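Local atomic coordinates of beta-N-acetylglucosaminidase-like protein Glycoside hydrolase family 20 (PDB entry 6YHH), a protein that probably releases terminal beta-linked N-acetylhexosamine from chitin-derived oligosaccharides, as a chitobiase of glycoside hydrolase family 20. Residues A[426-431]-A[472-477]. Residues are numbered along the deposited sequence; the frame is centred on the assembly and turned at random.
Sequences NDPMPK and AERLWS
R474 sends CG anti to its backbone N (chi1 -178°), then bends at chi2 and chi3, so its aliphatic part faces the loop 426-431. CG of R474 lies 3.3 Å from the carbonyl O of N426, which sits near the guanidinium plane. That buried oxygen has no polar partner in the model. D427 also has CG anti to its N (chi1 -165°). OD2 of D427 reaches CD of R474 at 3.6 Å. The same OD2 of D427 is 4.3 Å from NE of R474, well out of the guanidinium plane, so any attraction is probably between the charges alone. NE of R474 is hydrogen-bonded instead to the backbone O of Y424, and OD2 forms a salt bridge with R143. OD1 of D427 closes an Asx turn, taking the N-H of M429 at 2.8 Å on its anti lone pair. The contact joins the loop after helix 420-424 to the C-terminal end of helix 467-476, in the catalytic TIM-barrel domain. An alanine at D427 would remove the Asx-turn bond and the salt bridge to R143, and would probably loosen the loop. Beside the charges, CG of P428 packs on CD2 of L475 at 3.8 Å, and P428 also touches I443 of strand 443-450.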
loop_
_atom_site.group_PDB
_atom_site.type_symbol
_atom_site.label_atom_id
_atom_site.label_comp_id
_atom_site.label_asym_id
_atom_site.label_seq_id
_atom_site.Cartn_x
_atom_site.Cartn_y
_atom_site.Cartn_z
ATOM N N ASN A 426 -5.832 19.239 23.694
ATOM C CA ASN A 426 -4.650 19.156 24.498
ATOM C C ASN A 426 -3.624 20.209 24.055
ATOM O O ASN A 426 -3.178 20.203 22.942
ATOM C CB ASN A 426 -4.020 17.773 24.256
ATOM C CG ASN A 426 -2.839 17.455 25.159
ATOM O OD1 ASN A 426 -2.987 17.418 26.381
ATOM N ND2 ASN A 426 -1.675 17.087 24.552
ATOM N N ASP A 427 -3.175 21.093 24.909
ATOM C CA ASP A 427 -2.354 22.229 24.430
ATOM C C ASP A 427 -0.982 22.199 25.072
ATOM O O ASP A 427 -0.886 22.051 26.323
ATOM C CB ASP A 427 -3.085 23.507 24.802
ATOM C CG ASP A 427 -2.553 24.729 24.081
ATOM O OD1 ASP A 427 -1.414 25.111 24.289
ATOM O OD2 ASP A 427 -3.242 25.245 23.249
ATOM N N PRO A 428 0.070 22.318 24.301
ATOM C CA PRO A 428 1.393 22.303 24.908
ATOM C C PRO A 428 1.617 23.460 25.909
ATOM O O PRO A 428 2.524 23.358 26.781
ATOM C CB PRO A 428 2.316 22.435 23.716
ATOM C CG PRO A 428 1.501 21.930 22.540
ATOM C CD PRO A 428 0.127 22.396 22.828
ATOM N N MET A 429 0.847 24.537 25.775
ATOM C CA MET A 429 0.908 25.671 26.731
ATOM C C MET A 429 0.038 25.438 27.920
ATOM O O MET A 429 -1.208 25.322 27.831
ATOM C CB MET A 429 0.507 27.000 26.093
ATOM C CG MET A 429 0.721 28.227 26.987
ATOM S SD MET A 429 2.461 28.689 27.092
ATOM C CE MET A 429 2.721 29.081 25.316
ATOM N N PRO A 430 0.685 25.314 29.074
ATOM C CA PRO A 430 -0.145 25.050 30.263
ATOM C C PRO A 430 -0.967 26.279 30.661
ATOM O O PRO A 430 -0.572 27.430 30.335
ATOM C CB PRO A 430 0.895 24.748 31.359
ATOM C CG PRO A 430 2.108 25.570 30.952
ATOM C CD PRO A 430 2.112 25.515 29.422
ATOM N N LYS A 431 -2.107 26.008 31.309
ATOM C CA LYS A 431 -2.984 27.038 31.938
ATOM C C LYS A 431 -2.543 27.287 33.391
ATOM O O LYS A 431 -1.975 26.401 34.055
ATOM C CB LYS A 431 -4.464 26.598 31.921
ATOM N N ALA A 472 -2.171 18.208 14.280
ATOM C CA ALA A 472 -1.425 19.135 13.452
ATOM C C ALA A 472 -1.995 20.522 13.609
ATOM O O ALA A 472 -1.252 21.507 13.647
ATOM C CB ALA A 472 -1.378 18.700 11.998
ATOM N N GLU A 473 -3.337 20.617 13.597
ATOM C CA GLU A 473 -3.960 21.946 13.765
ATOM C C GLU A 473 -3.647 22.562 15.129
ATOM O O GLU A 473 -3.251 23.769 15.254
ATOM C CB GLU A 473 -5.441 21.894 13.538
ATOM C CG GLU A 473 -6.140 23.203 13.930
ATOM C CD GLU A 473 -7.419 23.361 13.162
ATOM O OE1 GLU A 473 -8.516 23.189 13.739
ATOM O OE2 GLU A 473 -7.321 23.521 11.903
ATOM N N ARG A 474 -3.702 21.761 16.181
ATOM C CA ARG A 474 -3.283 22.287 17.483
ATOM C C ARG A 474 -1.854 22.802 17.514
ATOM O O ARG A 474 -1.533 23.775 18.214
ATOM C CB ARG A 474 -3.509 21.271 18.599
ATOM C CG ARG A 474 -3.135 21.738 20.020
ATOM C CD ARG A 474 -3.826 23.018 20.503
ATOM N NE ARG A 474 -5.249 22.843 20.334
ATOM C CZ ARG A 474 -6.054 23.649 19.640
ATOM N NH1 ARG A 474 -5.689 24.812 19.082
ATOM N NH2 ARG A 474 -7.269 23.255 19.514
ATOM N N LEU A 475 -0.967 22.182 16.786
ATOM C CA LEU A 475 0.422 22.507 16.872
ATOM C C LEU A 475 0.781 23.694 15.966
ATOM O O LEU A 475 1.791 24.336 16.211
ATOM C CB LEU A 475 1.264 21.270 16.531
ATOM C CG LEU A 475 1.072 20.150 17.563
ATOM C CD1 LEU A 475 1.905 18.941 17.095
ATOM C CD2 LEU A 475 1.328 20.563 19.006
ATOM N N TRP A 476 -0.053 23.980 14.961
ATOM C CA TRP A 476 0.237 25.082 14.001
ATOM C C TRP A 476 -0.632 26.312 14.268
ATOM O O TRP A 476 -0.141 27.446 14.274
ATOM C CB TRP A 476 0.002 24.565 12.563
ATOM C CG TRP A 476 0.127 25.666 11.510
ATOM C CD1 TRP A 476 -0.767 26.657 11.270
ATOM C CD2 TRP A 476 1.216 25.866 10.626
ATOM N NE1 TRP A 476 -0.270 27.509 10.283
ATOM C CE2 TRP A 476 0.940 27.013 9.861
ATOM C CE3 TRP A 476 2.405 25.161 10.371
ATOM C CZ2 TRP A 476 1.825 27.524 8.915
ATOM C CZ3 TRP A 476 3.287 25.682 9.411
ATOM C CH2 TRP A 476 2.987 26.846 8.696
ATOM N N SER A 477 -1.932 26.096 14.409
ATOM C CA SER A 477 -2.909 27.182 14.380
ATOM C C SER A 477 -2.890 27.952 15.729
ATOM O O SER A 477 -2.299 27.552 16.738
ATOM C CB SER A 477 -4.307 26.635 14.185
ATOM O OG SER A 477 -4.448 26.079 12.865
#